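Local coordinates for pyridoxamine 5'-phosphate oxidase-related, FMN-binding (PDB 3F7E), which probably acts as an oxidoreductase that binds the deazaflavin coenzyme F420 and uses it to reduce its substrates, although its physiological role is not established, at residues 20-23 and 29-32; 22-27 and 50-55; 93-98 and 114-119. All coordinates share one frame; numbering follows the deposited sequence.

Contact 1 is buried and rests on main-chain hydrogen bonds, while contacts 2 and 3 lie at the surface and depend on side-chain packing. Contacts 1 and 2 share T22 and V23 at the end of strand 18-23. Their centres are 8 Å apart, and Q30 of contact 1 packs against R24 and K53 of contact 2. Both touch the second subunit, which contact 3 does not. All three reach the same antiparallel sheet. Contact 3 lies about 19 Å, centre to centre, from each of the others, yet a salt bridge between K50 and D115 ties it to contact 2. An arginine face meets a glutamine methylene in contact 2 and a tyrosine edge in contact 3, beside CH-pi packing.

Contact 1 of 3, residues 20-23 and 29-32; sequences LATV and PQVN
P29 faces V23 in a beta hairpin of antiparallel strands 18-23 and 29-34, with 29-34 the outer strand of the sheet within this chain, in this FMN-binding-like split barrel. V23 and P29 form a non-hydrogen-bonded pair, and P29 CA approaches T22 O at 3.4 Å in a CA-H...O contact. P29 and V23 both also pack on the second subunit, P29 on its V63 and V23 on its P29.

Q30 and T22 make a hydrogen-bonded pair, with Q30 N to T22 O and T22 N to Q30 O both 2.9 Å. Their side chains run alongside one another on one face of the sheet, T22 OG1 lying 3.6 Å from Q30 CB. With chi1 at 55° the T22 hydroxyl sits between its own backbone N and carbonyl carbon, and it is bonded to N56 ND2 of helix 52-59. Q30 stretches away past it, CG trans to the backbone N (chi1 180°), toward the same helix.

V31 pairs with A21 on the opposite face, CB to CB 4.2 Å, without hydrogen bonds between the two. Instead the V31 amide, directed out of the hairpin, bonds E78 of the second subunit through its carboxylate OE1, so this strand edge is used in the dimer.

N32 makes the second hydrogen-bonded pair, with L20: L20 N donates to N32 O at 2.9 Å, and N32 N returns a bond to L20 O. Along the strand, N32 ND2 gives a hydrogen to Q30 OE1 at 3.1 Å; Q30 OE1 lies near the amide plane of N32, and ND2 approaches it in the carbonyl plane, on a lone pair. Bridging the strands, one water donates to L20 O at 3.0 Å, bonds T22 OG1 and weakly accepts from N32 ND2.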
loop_
_atom_site.group_PDB
_atom_site.type_symbol
_atom_site.label_atom_id
_atom_site.label_comp_id
_atom_site.label_asym_id
_atom_site.label_seq_id
_atom_site.Cartn_x
_atom_site.Cartn_y
_atom_site.Cartn_z
ATOM N N LEU A 20 -3.698 0.768 -2.557
ATOM C CA LEU A 20 -5.059 0.551 -2.040
ATOM C C LEU A 20 -5.181 -0.848 -1.471
ATOM O O LEU A 20 -4.972 -1.829 -2.183
ATOM C CB LEU A 20 -6.101 0.769 -3.165
ATOM C CG LEU A 20 -7.546 0.619 -2.687
ATOM C CD1 LEU A 20 -7.944 1.781 -1.737
ATOM C CD2 LEU A 20 -8.479 0.598 -3.888
ATOM N N ALA A 21 -5.511 -0.903 -0.179
ATOM C CA ALA A 21 -5.669 -2.166 0.549
ATOM C C ALA A 21 -7.128 -2.500 0.745
ATOM O O ALA A 21 -7.954 -1.630 1.105
ATOM C CB ALA A 21 -4.993 -2.072 1.917
ATOM N N THR A 22 -7.443 -3.764 0.551
ATOM C CA THR A 22 -8.763 -4.323 0.757
ATOM C C THR A 22 -8.573 -5.593 1.604
ATOM O O THR A 22 -7.463 -6.035 1.819
ATOM C CB THR A 22 -9.446 -4.662 -0.586
ATOM O OG1 THR A 22 -8.611 -5.539 -1.363
ATOM C CG2 THR A 22 -9.818 -3.396 -1.381
ATOM N N VAL A 23 -9.671 -6.176 2.075
ATOM C CA VAL A 23 -9.577 -7.395 2.872
ATOM C C VAL A 23 -10.381 -8.469 2.162
ATOM O O VAL A 23 -11.518 -8.223 1.733
ATOM C CB VAL A 23 -10.094 -7.193 4.336
ATOM C CG1 VAL A 23 -9.789 -8.396 5.175
ATOM C CG2 VAL A 23 -9.463 -5.992 4.981
ATOM N N PRO A 29 -5.319 -9.542 4.045
ATOM C CA PRO A 29 -5.321 -8.322 3.221
ATOM C C PRO A 29 -4.760 -8.513 1.823
ATOM O O PRO A 29 -4.018 -9.466 1.544
ATOM C CB PRO A 29 -4.461 -7.362 4.042
ATOM C CG PRO A 29 -3.451 -8.267 4.716
ATOM C CD PRO A 29 -4.168 -9.572 4.986
ATOM N N GLN A 30 -5.122 -7.569 0.964
ATOM C CA GLN A 30 -4.633 -7.444 -0.405
ATOM C C GLN A 30 -4.257 -5.967 -0.579
ATOM O O GLN A 30 -4.985 -5.102 -0.090
ATOM C CB GLN A 30 -5.773 -7.790 -1.400
ATOM C CG GLN A 30 -5.324 -7.667 -2.816
ATOM C CD GLN A 30 -6.274 -8.252 -3.805
ATOM O OE1 GLN A 30 -6.329 -7.772 -4.933
ATOM N NE2 GLN A 30 -7.017 -9.293 -3.417
ATOM N N VAL A 31 -3.167 -5.659 -1.300
ATOM C CA VAL A 31 -2.826 -4.261 -1.561
ATOM C C VAL A 31 -2.213 -4.164 -2.959
ATOM O O VAL A 31 -1.374 -4.992 -3.367
ATOM C CB VAL A 31 -1.919 -3.674 -0.437
ATOM C CG1 VAL A 31 -0.610 -4.433 -0.308
ATOM C CG2 VAL A 31 -1.646 -2.210 -0.655
ATOM N N ASN A 32 -2.605 -3.133 -3.688
ATOM C CA ASN A 32 -2.193 -2.958 -5.081
ATOM C C ASN A 32 -1.937 -1.489 -5.370
ATOM O O ASN A 32 -2.696 -0.615 -4.931
ATOM C CB ASN A 32 -3.287 -3.437 -6.044
ATOM C CG ASN A 32 -3.634 -4.881 -5.830
ATOM O OD1 ASN A 32 -2.858 -5.766 -6.228
ATOM N ND2 ASN A 32 -4.767 -5.149 -5.163
HETATM O O HOH W 1 -6.713 -4.060 -3.063
#

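Contact 2 of 3, residues 22-27 and 50-55; sequences TVRPDG and KRQKYR
R24 and Q52 meet where the type I beta turn R24-G27, which follows strand 18-23 in the hairpin to strand 29-34, reaches the first turn of helix 52-59, just after R51 at the N-cap position. The R24 side chain, extended from CG to NE, crosses Q52 at about a right angle. Q52 CG lies over one guanidinium face, toward its rim, 3.5 Å from R24 NH1. The contact is a methylene laid on a charged plane; R24 and Q52 share no hydrogen bond.

Q52 starts with CG trans to its backbone N and bends at chi2 (61°); its amide plane and the R24 guanidinium plane are 23° apart. P25 adds a lighter touch from the turn, its CD 4.2 Å from Q52 NE2, while that nitrogen bonds N56 OD1 one helical turn on.

The amide oxygen faces a second arginine. R24 NH1 and R55 NH1 are 6.6 Å apart. Q52 OE1, bonded to R55 and only near R24, may soften the repulsion a little. R55 grips this oxygen side-on from a single face, well above the amide plane: R55 NE stands 3.1 Å and R55 NH1 2.9 Å from Q52 OE1.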
loop_
_atom_site.group_PDB
_atom_site.type_symbol
_atom_site.label_atom_id
_atom_site.label_comp_id
_atom_site.label_asym_id
_atom_site.label_seq_id
_atom_site.Cartn_x
_atom_site.Cartn_y
_atom_site.Cartn_z
ATOM N N THR A 22 -7.443 -3.764 0.551
ATOM C CA THR A 22 -8.763 -4.323 0.757
ATOM C C THR A 22 -8.573 -5.593 1.604
ATOM O O THR A 22 -7.463 -6.035 1.819
ATOM C CB THR A 22 -9.446 -4.662 -0.586
ATOM O OG1 THR A 22 -8.611 -5.539 -1.363
ATOM C CG2 THR A 22 -9.818 -3.396 -1.381
ATOM N N VAL A 23 -9.671 -6.176 2.075
ATOM C CA VAL A 23 -9.577 -7.395 2.872
ATOM C C VAL A 23 -10.381 -8.469 2.162
ATOM O O VAL A 23 -11.518 -8.223 1.733
ATOM C CB VAL A 23 -10.094 -7.193 4.336
ATOM C CG1 VAL A 23 -9.789 -8.396 5.175
ATOM C CG2 VAL A 23 -9.463 -5.992 4.981
ATOM N N ARG A 24 -9.780 -9.656 2.063
ATOM C CA ARG A 24 -10.487 -10.800 1.504
ATOM C C ARG A 24 -11.533 -11.358 2.494
ATOM O O ARG A 24 -11.451 -11.143 3.688
ATOM C CB ARG A 24 -9.489 -11.893 1.161
ATOM C CG ARG A 24 -8.436 -11.466 0.152
ATOM C CD ARG A 24 -7.370 -12.545 -0.098
ATOM N NE ARG A 24 -6.526 -12.178 -1.233
ATOM C CZ ARG A 24 -6.584 -12.748 -2.438
ATOM N NH1 ARG A 24 -7.447 -13.732 -2.683
ATOM N NH2 ARG A 24 -5.778 -12.328 -3.407
ATOM N N PRO A 25 -12.542 -12.101 1.993
ATOM C CA PRO A 25 -13.497 -12.766 2.883
ATOM C C PRO A 25 -12.865 -13.656 3.950
ATOM O O PRO A 25 -13.465 -13.829 5.009
ATOM C CB PRO A 25 -14.357 -13.594 1.918
ATOM C CG PRO A 25 -14.350 -12.775 0.662
ATOM C CD PRO A 25 -12.904 -12.287 0.578
ATOM N N ASP A 26 -11.666 -14.188 3.702
ATOM C CA ASP A 26 -10.961 -15.008 4.703
ATOM C C ASP A 26 -10.216 -14.174 5.764
ATOM O O ASP A 26 -9.535 -14.723 6.637
ATOM C CB ASP A 26 -10.038 -16.039 4.023
ATOM C CG ASP A 26 -8.773 -15.428 3.434
ATOM O OD1 ASP A 26 -7.929 -16.185 2.927
ATOM O OD2 ASP A 26 -8.601 -14.197 3.460
ATOM N N GLY A 27 -10.329 -12.850 5.676
ATOM C CA GLY A 27 -9.764 -11.995 6.684
ATOM C C GLY A 27 -8.314 -11.613 6.441
ATOM O O GLY A 27 -7.717 -11.016 7.309
ATOM N N LYS A 50 -14.369 -8.507 -12.533
ATOM C CA LYS A 50 -13.922 -9.890 -12.702
ATOM C C LYS A 50 -12.727 -10.308 -11.845
ATOM O O LYS A 50 -12.339 -11.489 -11.859
ATOM C CB LYS A 50 -13.612 -10.158 -14.176
ATOM C CG LYS A 50 -14.833 -10.142 -15.093
ATOM C CD LYS A 50 -14.523 -10.819 -16.417
ATOM C CE LYS A 50 -15.792 -11.060 -17.225
ATOM N NZ LYS A 50 -15.507 -11.113 -18.691
ATOM N N ARG A 51 -12.127 -9.360 -11.124
ATOM C CA ARG A 51 -10.956 -9.646 -10.271
ATOM C C ARG A 51 -11.258 -9.699 -8.777
ATOM O O ARG A 51 -12.312 -9.233 -8.324
ATOM C CB ARG A 51 -9.822 -8.624 -10.474
ATOM C CG ARG A 51 -9.529 -8.150 -11.885
ATOM C CD ARG A 51 -8.526 -9.027 -12.652
ATOM N NE ARG A 51 -7.369 -9.547 -11.899
ATOM C CZ ARG A 51 -6.115 -9.105 -12.016
ATOM N NH1 ARG A 51 -5.828 -8.094 -12.824
ATOM N NH2 ARG A 51 -5.141 -9.669 -11.306
ATOM N N GLN A 52 -10.296 -10.222 -8.014
ATOM C CA GLN A 52 -10.464 -10.423 -6.585
ATOM C C GLN A 52 -10.674 -9.110 -5.837
ATOM O O GLN A 52 -11.422 -9.078 -4.863
ATOM C CB GLN A 52 -9.275 -11.176 -5.978
ATOM C CG GLN A 52 -9.503 -11.598 -4.542
ATOM C CD GLN A 52 -10.692 -12.538 -4.376
ATOM O OE1 GLN A 52 -10.843 -13.522 -5.127
ATOM N NE2 GLN A 52 -11.543 -12.245 -3.390
ATOM N N LYS A 53 -9.986 -8.045 -6.258
ATOM C CA LYS A 53 -10.114 -6.768 -5.547
ATOM C C LYS A 53 -11.576 -6.314 -5.513
ATOM O O LYS A 53 -12.063 -5.811 -4.503
ATOM C CB LYS A 53 -9.294 -5.661 -6.225
ATOM C CG LYS A 53 -7.915 -5.986 -6.687
ATOM C CD LYS A 53 -7.442 -4.917 -7.663
ATOM C CE LYS A 53 -6.126 -5.274 -8.327
ATOM N NZ LYS A 53 -5.674 -4.136 -9.182
ATOM N N TYR A 54 -12.285 -6.508 -6.627
ATOM C CA TYR A 54 -13.709 -6.206 -6.671
ATOM C C TYR A 54 -14.529 -7.087 -5.739
ATOM O O TYR A 54 -15.365 -6.591 -4.979
ATOM C CB TYR A 54 -14.226 -6.308 -8.112
ATOM C CG TYR A 54 -15.718 -6.181 -8.294
ATOM C CD1 TYR A 54 -16.311 -4.940 -8.437
ATOM C CD2 TYR A 54 -16.529 -7.306 -8.349
ATOM C CE1 TYR A 54 -17.696 -4.823 -8.620
ATOM C CE2 TYR A 54 -17.891 -7.212 -8.530
ATOM C CZ TYR A 54 -18.475 -5.969 -8.663
ATOM O OH TYR A 54 -19.830 -5.895 -8.845
ATOM N N ARG A 55 -14.285 -8.396 -5.792
ATOM C CA ARG A 55 -14.973 -9.299 -4.873
ATOM C C ARG A 55 -14.729 -8.941 -3.408
ATOM O O ARG A 55 -15.636 -9.023 -2.583
ATOM C CB ARG A 55 -14.581 -10.744 -5.147
ATOM C CG ARG A 55 -15.017 -11.199 -6.501
ATOM C CD ARG A 55 -14.813 -12.705 -6.734
ATOM N NE ARG A 55 -13.412 -13.117 -6.863
ATOM C CZ ARG A 55 -12.701 -13.096 -7.993
ATOM N NH1 ARG A 55 -11.449 -13.542 -7.988
ATOM N NH2 ARG A 55 -13.229 -12.646 -9.133
#

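Contact 3 of 3, residues 93-98 and 114-119; sequences AFYLKL and ADRVII
I118 packs onto F94, joining helix 93-101 to the start of strand 116-127, where the helix packs on the sheet of the split barrel. This half of the contact is apolar. I118 CG2 stands 4.0 Å from the centroid of the F94 ring and only 8° off its normal, a CH-pi contact over the middle of one face. The other branch of the isoleucine runs back along the root of the phenylalanine, with I118 CD1 3.6 Å from F94 CB and I118 CG1 3.7 Å from F94 CG. With chi1 at -46°, CG2 is anti to the backbone N, over the ring, and CG1 anti to the carbonyl carbon, against F94 CB and CG.

The second kind of contact is between an aromatic edge and a charged plane. Y95 presents its CD2-CE2 edge to one face of the R116 guanidinium, the two planes 69° apart. Y95 CD2 is 3.7 Å from R116 NH1, which lies in the plane of the tyrosine ring. The R116 chain bends at chi2 and carries the guanidinium alongside this edge.

Polar grip comes from neighbouring residues. R116 NE is salt-bridged to D112 OD1, and NH1 is hydrogen-bonded to T46 OG1 of strand 43-48. D89 receives the F94 and Y95 amides at the start of the helix through its carboxylate.

The ring's CH edge, not its pi face, meets the guanidinium, which suggests that dispersion contributes more than cation attraction between Y95 and R116. The arginine's charge is probably balanced chiefly by D112, whose bond also holds the guanidinium in position for the ring.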
loop_
_atom_site.group_PDB
_atom_site.type_symbol
_atom_site.label_atom_id
_atom_site.label_comp_id
_atom_site.label_asym_id
_atom_site.label_seq_id
_atom_site.Cartn_x
_atom_site.Cartn_y
_atom_site.Cartn_z
ATOM N N ALA A 93 -14.463 5.339 -20.357
ATOM C CA ALA A 93 -14.225 6.760 -20.275
ATOM C C ALA A 93 -13.562 7.191 -18.968
ATOM O O ALA A 93 -12.682 8.066 -18.979
ATOM C CB ALA A 93 -15.526 7.525 -20.472
ATOM N N PHE A 94 -13.968 6.618 -17.830
ATOM C CA PHE A 94 -13.358 6.997 -16.574
ATOM C C PHE A 94 -11.902 6.509 -16.532
ATOM O O PHE A 94 -10.995 7.238 -16.108
ATOM C CB PHE A 94 -14.147 6.512 -15.341
ATOM C CG PHE A 94 -13.424 6.811 -14.070
ATOM C CD1 PHE A 94 -13.396 8.094 -13.549
ATOM C CD2 PHE A 94 -12.673 5.825 -13.454
ATOM C CE1 PHE A 94 -12.659 8.377 -12.376
ATOM C CE2 PHE A 94 -11.960 6.090 -12.313
ATOM C CZ PHE A 94 -11.927 7.373 -11.770
ATOM N N TYR A 95 -11.685 5.256 -16.939
ATOM C CA TYR A 95 -10.324 4.735 -17.074
ATOM C C TYR A 95 -9.442 5.722 -17.873
ATOM O O TYR A 95 -8.287 5.998 -17.500
ATOM C CB TYR A 95 -10.410 3.358 -17.749
ATOM C CG TYR A 95 -9.103 2.671 -18.108
ATOM C CD1 TYR A 95 -8.354 3.076 -19.207
ATOM C CD2 TYR A 95 -8.650 1.579 -17.369
ATOM C CE1 TYR A 95 -7.160 2.410 -19.547
ATOM C CE2 TYR A 95 -7.475 0.923 -17.686
ATOM C CZ TYR A 95 -6.733 1.344 -18.772
ATOM O OH TYR A 95 -5.564 0.676 -19.081
ATOM N N LEU A 96 -9.964 6.248 -18.982
ATOM C CA LEU A 96 -9.174 7.168 -19.802
ATOM C C LEU A 96 -8.940 8.520 -19.131
ATOM O O LEU A 96 -7.876 9.112 -19.309
ATOM C CB LEU A 96 -9.823 7.355 -21.170
ATOM C CG LEU A 96 -9.766 6.148 -22.103
ATOM C CD1 LEU A 96 -10.384 6.509 -23.447
ATOM C CD2 LEU A 96 -8.305 5.690 -22.307
ATOM N N LYS A 97 -9.908 9.013 -18.359
ATOM C CA LYS A 97 -9.648 10.210 -17.551
ATOM C C LYS A 97 -8.512 10.028 -16.536
ATOM O O LYS A 97 -7.707 10.949 -16.330
ATOM C CB LYS A 97 -10.913 10.637 -16.830
ATOM C CG LYS A 97 -11.981 11.225 -17.725
ATOM C CD LYS A 97 -13.162 11.714 -16.878
ATOM C CE LYS A 97 -14.263 12.296 -17.737
ATOM N NZ LYS A 97 -13.841 13.599 -18.283
ATOM N N LEU A 98 -8.446 8.853 -15.897
ATOM C CA LEU A 98 -7.340 8.563 -14.951
ATOM C C LEU A 98 -6.020 8.525 -15.703
ATOM O O LEU A 98 -5.043 9.143 -15.291
ATOM C CB LEU A 98 -7.540 7.254 -14.147
ATOM C CG LEU A 98 -8.527 7.304 -12.997
ATOM C CD1 LEU A 98 -8.517 5.926 -12.382
ATOM C CD2 LEU A 98 -7.988 8.296 -12.031
ATOM N N ALA A 114 -16.041 -3.579 -21.104
ATOM C CA ALA A 114 -17.419 -3.967 -20.767
ATOM C C ALA A 114 -17.565 -4.269 -19.272
ATOM O O ALA A 114 -18.655 -4.113 -18.717
ATOM C CB ALA A 114 -17.891 -5.159 -21.620
ATOM N N ASP A 115 -16.469 -4.672 -18.623
ATOM C CA ASP A 115 -16.489 -5.045 -17.210
ATOM C C ASP A 115 -15.912 -3.971 -16.275
ATOM O O ASP A 115 -15.757 -4.201 -15.069
ATOM C CB ASP A 115 -15.719 -6.348 -17.008
ATOM C CG ASP A 115 -16.283 -7.477 -17.840
ATOM O OD1 ASP A 115 -17.521 -7.597 -17.900
ATOM O OD2 ASP A 115 -15.491 -8.247 -18.420
ATOM N N ARG A 116 -15.591 -2.795 -16.822
ATOM C CA ARG A 116 -15.012 -1.716 -16.029
ATOM C C ARG A 116 -16.040 -1.015 -15.162
ATOM O O ARG A 116 -17.183 -0.803 -15.612
ATOM C CB ARG A 116 -14.301 -0.695 -16.945
ATOM C CG ARG A 116 -12.928 -1.170 -17.460
ATOM C CD ARG A 116 -11.837 -0.963 -16.426
ATOM N NE ARG A 116 -10.651 -1.762 -16.755
ATOM C CZ ARG A 116 -9.577 -1.815 -15.988
ATOM N NH1 ARG A 116 -9.480 -1.057 -14.899
ATOM N NH2 ARG A 116 -8.573 -2.608 -16.334
ATOM N N VAL A 117 -15.622 -0.627 -13.954
ATOM C CA VAL A 117 -16.444 0.141 -13.033
ATOM C C VAL A 117 -15.597 1.254 -12.430
ATOM O O VAL A 117 -14.353 1.235 -12.471
ATOM C CB VAL A 117 -17.051 -0.743 -11.899
ATOM C CG1 VAL A 117 -18.041 -1.785 -12.455
ATOM C CG2 VAL A 117 -15.940 -1.435 -11.099
ATOM N N ILE A 118 -16.307 2.212 -11.834
ATOM C CA ILE A 118 -15.720 3.273 -11.026
ATOM C C ILE A 118 -16.030 2.951 -9.576
ATOM O O ILE A 118 -17.200 2.806 -9.212
ATOM C CB ILE A 118 -16.329 4.652 -11.350
ATOM C CG1 ILE A 118 -16.414 4.896 -12.867
ATOM C CG2 ILE A 118 -15.575 5.735 -10.594
ATOM C CD1 ILE A 118 -17.084 6.207 -13.241
ATOM N N ILE A 119 -14.987 2.805 -8.766
ATOM C CA ILE A 119 -15.155 2.545 -7.322
ATOM C C ILE A 119 -15.022 3.871 -6.583
ATOM O O ILE A 119 -14.007 4.553 -6.754
ATOM C CB ILE A 119 -14.077 1.552 -6.797
ATOM C CG1 ILE A 119 -14.059 0.250 -7.604
ATOM C CG2 ILE A 119 -14.236 1.312 -5.302
ATOM C CD1 ILE A 119 -15.260 -0.585 -7.456
#